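Side-chain contacts in methyltransferase (Pyrococcus horikoshii, PDB 1IXK), which probably methylates cytidine in RNA, perhaps tRNA, with S-adenosyl-L-methionine as methyl donor: residues I121-A126 and L179-L184; R227-G232 and Q259-N264; K231-L236 and F265-L270. One frame throughout, in Å; residues are numbered along the deposited sequence.

Contact 1. Residues I121-A126 and L179-L184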
loop_
_atom_site.group_PDB
_atom_site.type_symbol
_atom_site.label_atom_id
_atom_site.label_comp_id
_atom_site.label_asym_id
_atom_site.label_seq_id
_atom_site.Cartn_x
_atom_site.Cartn_y
_atom_site.Cartn_z
ATOM N N ILE A 121 -7.166 2.137 -18.716
ATOM C CA ILE A 121 -5.725 2.230 -18.936
ATOM C C ILE A 121 -5.145 2.607 -17.581
ATOM O O ILE A 121 -5.343 3.722 -17.094
ATOM C CB ILE A 121 -5.398 3.318 -19.967
ATOM C CG1 ILE A 121 -6.181 3.048 -21.254
ATOM C CG2 ILE A 121 -3.898 3.348 -20.247
ATOM C CD1 ILE A 121 -5.978 1.645 -21.815
ATOM N N VAL A 122 -4.415 1.671 -16.986
ATOM C CA VAL A 122 -3.869 1.843 -15.644
ATOM C C VAL A 122 -2.357 1.693 -15.562
ATOM O O VAL A 122 -1.754 1.010 -16.381
ATOM C CB VAL A 122 -4.517 0.796 -14.700
ATOM C CG1 VAL A 122 -4.013 0.957 -13.281
ATOM C CG2 VAL A 122 -6.042 0.932 -14.749
ATOM N N ALA A 123 -1.757 2.351 -14.575
ATOM C CA ALA A 123 -0.321 2.253 -14.354
ATOM C C ALA A 123 -0.015 1.984 -12.885
ATOM O O ALA A 123 -0.647 2.551 -11.995
ATOM C CB ALA A 123 0.381 3.541 -14.800
ATOM N N ASP A 124 0.937 1.089 -12.634
ATOM C CA ASP A 124 1.382 0.805 -11.273
ATOM C C ASP A 124 2.772 1.434 -11.259
ATOM O O ASP A 124 3.658 0.987 -11.975
ATOM C CB ASP A 124 1.494 -0.700 -11.019
ATOM C CG ASP A 124 1.803 -1.020 -9.566
ATOM O OD1 ASP A 124 2.321 -0.123 -8.859
ATOM O OD2 ASP A 124 1.538 -2.165 -9.131
HETATM N N MSE A 125 2.957 2.489 -10.474
HETATM C CA MSE A 125 4.245 3.167 -10.434
HETATM C C MSE A 125 5.207 2.619 -9.388
HETATM O O MSE A 125 6.209 3.256 -9.068
HETATM C CB MSE A 125 4.035 4.671 -10.219
HETATM C CG MSE A 125 3.499 5.404 -11.456
HETATM SE SE MSE A 125 3.301 7.166 -11.139
HETATM C CE MSE A 125 5.048 7.725 -11.280
ATOM N N ALA A 126 4.912 1.432 -8.872
ATOM C CA ALA A 126 5.758 0.808 -7.856
ATOM C C ALA A 126 7.175 0.572 -8.358
ATOM O O ALA A 126 7.400 0.378 -9.553
ATOM C CB ALA A 126 5.149 -0.515 -7.409
ATOM N N LEU A 179 9.456 6.749 -13.293
ATOM C CA LEU A 179 9.622 8.188 -13.472
ATOM C C LEU A 179 9.633 8.561 -14.953
ATOM O O LEU A 179 9.436 9.721 -15.306
ATOM C CB LEU A 179 10.912 8.672 -12.803
ATOM C CG LEU A 179 10.869 8.820 -11.277
ATOM C CD1 LEU A 179 12.244 9.205 -10.756
ATOM C CD2 LEU A 179 9.848 9.874 -10.893
ATOM N N HIS A 180 9.852 7.569 -15.816
ATOM C CA HIS A 180 9.879 7.785 -17.262
ATOM C C HIS A 180 8.504 7.544 -17.878
ATOM O O HIS A 180 8.358 7.525 -19.102
ATOM C CB HIS A 180 10.881 6.830 -17.925
ATOM C CG HIS A 180 12.292 7.013 -17.464
ATOM N ND1 HIS A 180 13.027 8.145 -17.748
ATOM C CD2 HIS A 180 13.105 6.208 -16.740
ATOM C CE1 HIS A 180 14.232 8.027 -17.217
ATOM N NE2 HIS A 180 14.305 6.861 -16.600
ATOM N N ILE A 181 7.496 7.358 -17.035
ATOM C CA ILE A 181 6.146 7.086 -17.515
ATOM C C ILE A 181 5.669 8.115 -18.545
ATOM O O ILE A 181 4.948 7.777 -19.481
ATOM C CB ILE A 181 5.155 6.997 -16.325
ATOM C CG1 ILE A 181 3.824 6.403 -16.794
ATOM C CG2 ILE A 181 4.958 8.372 -15.697
ATOM C CD1 ILE A 181 2.914 5.974 -15.652
ATOM N N GLY A 182 6.100 9.364 -18.395
ATOM C CA GLY A 182 5.696 10.395 -19.335
ATOM C C GLY A 182 6.167 10.178 -20.766
ATOM O O GLY A 182 5.562 10.692 -21.707
ATOM N N GLU A 183 7.241 9.414 -20.946
ATOM C CA GLU A 183 7.765 9.170 -22.286
ATOM C C GLU A 183 6.909 8.218 -23.111
ATOM O O GLU A 183 7.139 8.048 -24.307
ATOM C CB GLU A 183 9.203 8.651 -22.202
ATOM C CG GLU A 183 10.205 9.729 -21.808
ATOM C CD GLU A 183 11.638 9.232 -21.808
ATOM O OE1 GLU A 183 12.001 8.447 -20.906
ATOM O OE2 GLU A 183 12.400 9.625 -22.716
ATOM N N LEU A 184 5.920 7.603 -22.473
ATOM C CA LEU A 184 5.026 6.680 -23.160
ATOM C C LEU A 184 3.960 7.440 -23.944
ATOM O O LEU A 184 3.324 6.887 -24.843
ATOM C CB LEU A 184 4.335 5.757 -22.155
ATOM C CG LEU A 184 5.106 4.617 -21.480
ATOM C CD1 LEU A 184 6.297 5.150 -20.703
ATOM C CD2 LEU A 184 4.156 3.877 -20.556
#
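Ala-123 and Met-125 belong to the first strand of a Rossmann-like methyltransferase fold and the turn after it. Both meet Ile-181, which lies in a 3-10 segment between strands 171-174 and 188-194. Ala-126, next in the chain, is a predicted S-adenosyl-L-methionine contact. The contact is apolar and buried. Ile-181 reaches across with one branch. With CG1 anti to the backbone N (chi1 -167°) and CD1 continuing the line (chi2 166°), the branch carries its methyl to Ala-123. Ile-181 CD1 lies 3.6 Å from Ala-123 CB. On its other approach, Ile-181 CD1 is 4.3 Å from Met-125 CG, which is looser. Met-125 is selenomethionine, and its CG makes the nearest approach to Ile-181. Ile-181 further touches Phe-188 and Phe-149.

Between the two touching residues, Asp-124 points away from the 3-10 segment. Asp-124 OD1 accepts from Ala-126 N at 3.0 Å, from above the carboxylate plane, and this makes an Asx turn. Asp-124 OD2 is hydrogen-bonded to Thr-133 OG1. The two sides of the strand end thus differ. Polar bonds of Asp-124 shape the turn into the predicted cofactor loop. On the Ile-181 side no directional bond joins the segments, so their fit rests on methyl and methylene packing.

Contact 2. Residues R227-G232 and Q259-N264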
loop_
_atom_site.group_PDB
_atom_site.type_symbol
_atom_site.label_atom_id
_atom_site.label_comp_id
_atom_site.label_asym_id
_atom_site.label_seq_id
_atom_site.Cartn_x
_atom_site.Cartn_y
_atom_site.Cartn_z
ATOM N N ARG A 227 8.305 13.735 -6.432
ATOM C CA ARG A 227 8.634 13.586 -7.851
ATOM C C ARG A 227 7.718 12.579 -8.522
ATOM O O ARG A 227 7.210 12.821 -9.615
ATOM C CB ARG A 227 10.081 13.117 -8.038
ATOM C CG ARG A 227 11.144 14.140 -7.730
ATOM C CD ARG A 227 12.533 13.518 -7.879
ATOM N NE ARG A 227 13.591 14.455 -7.515
ATOM C CZ ARG A 227 13.943 15.509 -8.246
ATOM N NH1 ARG A 227 13.325 15.765 -9.391
ATOM N NH2 ARG A 227 14.908 16.315 -7.822
ATOM N N LEU A 228 7.524 11.438 -7.866
ATOM C CA LEU A 228 6.671 10.388 -8.406
ATOM C C LEU A 228 5.220 10.847 -8.527
ATOM O O LEU A 228 4.572 10.616 -9.545
ATOM C CB LEU A 228 6.749 9.139 -7.518
ATOM C CG LEU A 228 8.092 8.400 -7.561
ATOM C CD1 LEU A 228 8.192 7.405 -6.418
ATOM C CD2 LEU A 228 8.236 7.713 -8.905
ATOM N N LEU A 229 4.719 11.505 -7.489
ATOM C CA LEU A 229 3.341 11.980 -7.497
ATOM C C LEU A 229 3.114 13.000 -8.610
ATOM O O LEU A 229 2.076 12.983 -9.272
ATOM C CB LEU A 229 2.993 12.578 -6.136
ATOM C CG LEU A 229 1.559 13.086 -5.954
ATOM C CD1 LEU A 229 0.557 11.979 -6.277
ATOM C CD2 LEU A 229 1.388 13.574 -4.528
ATOM N N GLU A 230 4.082 13.888 -8.826
ATOM C CA GLU A 230 3.950 14.879 -9.886
ATOM C C GLU A 230 3.944 14.210 -11.263
ATOM O O GLU A 230 3.134 14.562 -12.119
ATOM C CB GLU A 230 5.076 15.917 -9.805
ATOM C CG GLU A 230 5.102 16.882 -10.977
ATOM C CD GLU A 230 5.860 18.163 -10.668
ATOM O OE1 GLU A 230 6.853 18.107 -9.916
ATOM O OE2 GLU A 230 5.463 19.227 -11.193
ATOM N N LYS A 231 4.836 13.245 -11.485
ATOM C CA LYS A 231 4.869 12.555 -12.775
ATOM C C LYS A 231 3.567 11.780 -13.006
ATOM O O LYS A 231 3.060 11.720 -14.126
ATOM C CB LYS A 231 6.054 11.581 -12.848
ATOM C CG LYS A 231 7.433 12.241 -12.825
ATOM C CD LYS A 231 7.588 13.293 -13.926
ATOM C CE LYS A 231 7.355 12.700 -15.307
ATOM N NZ LYS A 231 7.466 13.720 -16.391
ATOM N N GLY A 232 3.037 11.185 -11.942
ATOM C CA GLY A 232 1.800 10.429 -12.055
ATOM C C GLY A 232 0.615 11.315 -12.410
ATOM O O GLY A 232 -0.165 11.006 -13.315
ATOM N N GLN A 259 -0.649 17.463 1.155
ATOM C CA GLN A 259 -0.974 18.885 1.253
ATOM C C GLN A 259 -0.283 19.628 0.109
ATOM O O GLN A 259 -0.864 20.521 -0.518
ATOM C CB GLN A 259 -0.504 19.473 2.583
ATOM C CG GLN A 259 -0.858 20.954 2.722
ATOM C CD GLN A 259 -2.357 21.183 2.808
ATOM O OE1 GLN A 259 -2.995 20.791 3.775
ATOM N NE2 GLN A 259 -2.923 21.810 1.789
ATOM N N TRP A 260 0.964 19.258 -0.156
ATOM C CA TRP A 260 1.714 19.884 -1.232
ATOM C C TRP A 260 0.989 19.664 -2.557
ATOM O O TRP A 260 0.860 20.583 -3.360
ATOM C CB TRP A 260 3.128 19.303 -1.315
ATOM C CG TRP A 260 3.858 19.752 -2.541
ATOM C CD1 TRP A 260 4.303 21.017 -2.819
ATOM C CD2 TRP A 260 4.191 18.952 -3.676
ATOM N NE1 TRP A 260 4.894 21.051 -4.061
ATOM C CE2 TRP A 260 4.839 19.796 -4.610
ATOM C CE3 TRP A 260 4.006 17.600 -4.000
ATOM C CZ2 TRP A 260 5.303 19.333 -5.843
ATOM C CZ3 TRP A 260 4.468 17.138 -5.228
ATOM C CH2 TRP A 260 5.109 18.005 -6.134
ATOM N N ALA A 261 0.505 18.446 -2.782
ATOM C CA ALA A 261 -0.202 18.137 -4.023
ATOM C C ALA A 261 -1.475 18.972 -4.157
ATOM O O ALA A 261 -1.784 19.474 -5.237
ATOM C CB ALA A 261 -0.546 16.653 -4.076
ATOM N N LEU A 262 -2.213 19.110 -3.060
ATOM C CA LEU A 262 -3.443 19.892 -3.072
ATOM C C LEU A 262 -3.133 21.359 -3.375
ATOM O O LEU A 262 -3.907 22.031 -4.053
ATOM C CB LEU A 262 -4.157 19.786 -1.717
ATOM C CG LEU A 262 -4.764 18.434 -1.323
ATOM C CD1 LEU A 262 -5.180 18.474 0.142
ATOM C CD2 LEU A 262 -5.956 18.121 -2.211
ATOM N N ASP A 263 -2.002 21.849 -2.875
ATOM C CA ASP A 263 -1.604 23.247 -3.099
ATOM C C ASP A 263 -0.979 23.456 -4.468
ATOM O O ASP A 263 -1.098 24.526 -5.068
ATOM C CB ASP A 263 -0.553 23.711 -2.079
ATOM C CG ASP A 263 -1.036 23.666 -0.650
ATOM O OD1 ASP A 263 -2.260 23.620 -0.423
ATOM O OD2 ASP A 263 -0.170 23.699 0.253
ATOM N N ASN A 264 -0.297 22.430 -4.955
ATOM C CA ASN A 264 0.416 22.528 -6.217
ATOM C C ASN A 264 -0.320 22.106 -7.491
ATOM O O ASN A 264 -0.021 22.617 -8.572
ATOM C CB ASN A 264 1.721 21.742 -6.090
ATOM C CG ASN A 264 2.765 22.197 -7.070
ATOM O OD1 ASN A 264 3.232 23.334 -7.004
ATOM N ND2 ASN A 264 3.135 21.314 -7.997
HETATM O O HOH W 1 5.143 21.366 -10.036
#
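Leu-229 and Ala-261 meet because Leu-229 CG is anti to the backbone N (chi1 -178°), which carries CD2 across to Ala-261. Glu-230 and Trp-260 share this first torsion, which lets the carboxylate meet the indole edge. Leu-229 CD2 lies 3.7 Å from Ala-261 CB. This is the buried, apolar part of the contact. The small alanine meets a single methyl of the leucine.

The Glu-230 chain is extended beyond CG and crosses Trp-260 at about a right angle. Glu-230 OE1 comes to the edge of the indole, near the ring plane, 4.2 Å from Trp-260 CH2. The carboxylate and ring planes are 77° apart. At this distance any attraction to the positive ring edge is probably weak. The other oxygen is used through water. Glu-230 OE2 accepts from water 1 at 2.5 Å, which is unusually short, and its exact value is uncertain. That water accepts from Asn-264 ND2 at 2.9 Å. Glu-230 OE2 and Asn-264 ND2 are themselves 4.5 Å apart, and the water bridges them. Asn-264 CB also sits 3.8 Å above the plane of the Trp-260 ring, toward its rim. Phe-265 meets the indole edge-to-face.

The helix axes come no closer than 11.1 Å, with their N-to-C directions 39° apart. At this separation the helices meet through Leu-229 on Ala-261, with Glu-230, Trp-260 and the water at the rim. Two neighbouring helices running in broadly the same direction are typical of the successive beta-alpha units of a class I methyltransferase. Here they are helix 215-235, before strand 240-246, and helix 255-264 after it.

Contact 3. Residues K231-L236 and F265-L270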
loop_
_atom_site.group_PDB
_atom_site.type_symbol
_atom_site.label_atom_id
_atom_site.label_comp_id
_atom_site.label_asym_id
_atom_site.label_seq_id
_atom_site.Cartn_x
_atom_site.Cartn_y
_atom_site.Cartn_z
ATOM N N LYS A 231 4.836 13.245 -11.485
ATOM C CA LYS A 231 4.869 12.555 -12.775
ATOM C C LYS A 231 3.567 11.780 -13.006
ATOM O O LYS A 231 3.060 11.720 -14.126
ATOM C CB LYS A 231 6.054 11.581 -12.848
ATOM C CG LYS A 231 7.433 12.241 -12.825
ATOM C CD LYS A 231 7.588 13.293 -13.926
ATOM C CE LYS A 231 7.355 12.700 -15.307
ATOM N NZ LYS A 231 7.466 13.720 -16.391
ATOM N N GLY A 232 3.037 11.185 -11.942
ATOM C CA GLY A 232 1.800 10.429 -12.055
ATOM C C GLY A 232 0.615 11.315 -12.410
ATOM O O GLY A 232 -0.165 11.006 -13.315
ATOM N N LEU A 233 0.477 12.428 -11.700
ATOM C CA LEU A 233 -0.622 13.345 -11.966
ATOM C C LEU A 233 -0.513 13.919 -13.379
ATOM O O LEU A 233 -1.525 14.175 -14.039
ATOM C CB LEU A 233 -0.635 14.466 -10.925
ATOM C CG LEU A 233 -1.008 14.014 -9.509
ATOM C CD1 LEU A 233 -0.876 15.179 -8.534
ATOM C CD2 LEU A 233 -2.427 13.469 -9.501
ATOM N N GLU A 234 0.723 14.092 -13.841
ATOM C CA GLU A 234 1.010 14.628 -15.171
ATOM C C GLU A 234 0.422 13.785 -16.310
ATOM O O GLU A 234 -0.119 14.323 -17.281
ATOM C CB GLU A 234 2.527 14.735 -15.350
ATOM C CG GLU A 234 2.979 15.227 -16.715
ATOM C CD GLU A 234 4.456 14.952 -16.964
ATOM O OE1 GLU A 234 5.279 15.276 -16.082
ATOM O OE2 GLU A 234 4.792 14.411 -18.041
ATOM N N VAL A 235 0.533 12.465 -16.195
ATOM C CA VAL A 235 0.027 11.566 -17.223
ATOM C C VAL A 235 -1.407 11.105 -16.956
ATOM O O VAL A 235 -1.974 10.328 -17.720
ATOM C CB VAL A 235 0.934 10.320 -17.360
ATOM C CG1 VAL A 235 2.349 10.747 -17.745
ATOM C CG2 VAL A 235 0.959 9.540 -16.049
ATOM N N LEU A 236 -1.991 11.594 -15.872
ATOM C CA LEU A 236 -3.352 11.225 -15.515
ATOM C C LEU A 236 -4.365 12.061 -16.296
ATOM O O LEU A 236 -4.193 13.266 -16.456
ATOM C CB LEU A 236 -3.560 11.436 -14.013
ATOM C CG LEU A 236 -4.868 10.938 -13.408
ATOM C CD1 LEU A 236 -4.949 9.424 -13.564
ATOM C CD2 LEU A 236 -4.931 11.327 -11.936
ATOM N N PHE A 265 -1.275 21.186 -7.384
ATOM C CA PHE A 265 -1.992 20.730 -8.573
ATOM C C PHE A 265 -3.502 20.917 -8.484
ATOM O O PHE A 265 -4.037 21.231 -7.428
ATOM C CB PHE A 265 -1.696 19.255 -8.839
ATOM C CG PHE A 265 -0.229 18.926 -8.863
ATOM C CD1 PHE A 265 0.402 18.434 -7.730
ATOM C CD2 PHE A 265 0.515 19.108 -10.021
ATOM C CE1 PHE A 265 1.762 18.124 -7.745
ATOM C CE2 PHE A 265 1.875 18.803 -10.051
ATOM C CZ PHE A 265 2.498 18.306 -8.908
ATOM N N ASP A 266 -4.181 20.699 -9.605
ATOM C CA ASP A 266 -5.630 20.826 -9.665
ATOM C C ASP A 266 -6.242 19.465 -9.334
ATOM O O ASP A 266 -6.712 18.744 -10.216
ATOM C CB ASP A 266 -6.044 21.287 -11.060
ATOM C CG ASP A 266 -5.428 22.620 -11.427
ATOM O OD1 ASP A 266 -5.753 23.622 -10.759
ATOM O OD2 ASP A 266 -4.608 22.667 -12.372
ATOM N N VAL A 267 -6.213 19.127 -8.048
ATOM C CA VAL A 267 -6.735 17.855 -7.561
ATOM C C VAL A 267 -7.570 18.030 -6.298
ATOM O O VAL A 267 -7.539 19.079 -5.655
ATOM C CB VAL A 267 -5.590 16.871 -7.226
ATOM C CG1 VAL A 267 -4.724 16.634 -8.461
ATOM C CG2 VAL A 267 -4.749 17.424 -6.073
ATOM N N GLU A 268 -8.308 16.981 -5.947
ATOM C CA GLU A 268 -9.141 16.981 -4.756
ATOM C C GLU A 268 -9.073 15.567 -4.179
ATOM O O GLU A 268 -8.824 14.609 -4.906
ATOM C CB GLU A 268 -10.592 17.316 -5.110
ATOM C CG GLU A 268 -11.288 16.243 -5.936
ATOM C CD GLU A 268 -12.638 16.690 -6.472
ATOM O OE1 GLU A 268 -13.086 17.801 -6.119
ATOM O OE2 GLU A 268 -13.253 15.931 -7.245
ATOM N N LEU A 269 -9.283 15.436 -2.877
ATOM C CA LEU A 269 -9.247 14.118 -2.261
ATOM C C LEU A 269 -10.646 13.520 -2.205
ATOM O O LEU A 269 -11.630 14.245 -2.046
ATOM C CB LEU A 269 -8.671 14.202 -0.847
ATOM C CG LEU A 269 -7.224 14.683 -0.696
ATOM C CD1 LEU A 269 -6.823 14.593 0.763
ATOM C CD2 LEU A 269 -6.289 13.845 -1.556
ATOM N N LEU A 270 -10.732 12.201 -2.354
ATOM C CA LEU A 270 -12.012 11.507 -2.288
ATOM C C LEU A 270 -12.031 10.693 -0.996
ATOM O O LEU A 270 -10.986 10.240 -0.519
ATOM C CB LEU A 270 -12.195 10.585 -3.499
ATOM C CG LEU A 270 -12.156 11.268 -4.872
ATOM C CD1 LEU A 270 -12.330 10.226 -5.965
ATOM C CD2 LEU A 270 -13.252 12.325 -4.966
#
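Leu-233 touches Phe-265 through a CH-pi contact. Its CD1 methyl sits over one face of the ring, with Leu-233 CD1 4.0 Å from the Phe-265 ring centroid and 28° off the ring normal. The methyl is displaced toward one side of the ring, and Leu-233 CD1 is 3.6 Å from Phe-265 CD1.

Plain apolar packing is carried by the other leucine branch. Leu-233 CD2 is 4.0 Å from Val-267 CG1, and the two side chains cross at about a right angle. Leu-233 CG lies anti to the carbonyl carbon (chi1 -69°). This places CD1 over the phenyl face and also near Val-267 CG1, while CD2 meets Val-267. Val-267 also touches Leu-262 and Ile-312, so the leucine joins a wider apolar layer.

Polar bonds stay within each segment or go to other parts of the chain. Lys-231 NZ and Glu-234 OE1 form a salt bridge at 2.7 Å along the helix surface. The lysine approaches on the syn side of the carboxylate. Lys-314 NZ is hydrogen-bonded to Leu-233 O and to Leu-236 O. Asp-266 is the centre of an inverse gamma turn, closed by a weak bond from Val-267 N to Phe-265 O.

The contact lies away from the predicted cofactor and catalytic sites. Phe-265 is the first residue to leave helix 255-264, and Val-267 begins the next strand. A helix packed against such a helix-to-strand connection is characteristic of the layered alpha/beta fold of class I methyltransferases.

From the N terminus, contact 1 closes first. It loops out 52 residues, among them strands 145-149 and 171-174, and ends before contact 2 opens. Contacts 2 and 3 start from overlapping parts of helix 215-235 and share Lys-231 and Gly-232. Their loops interleave: contact 2 opens first and closes first, on helix 255-264, and contact 3 closes just beyond it, on strand 267-270. Between contact 1 and the helix, Leu-179 packs on Leu-228, Met-125 on Gly-232 and Gly-182 on Val-235. Helix 215-235 therefore lies between the 3-10 segment 179-184 beside strand 121-124 and the last helix, tying the early and late parts of the Rossmann-like sheet together.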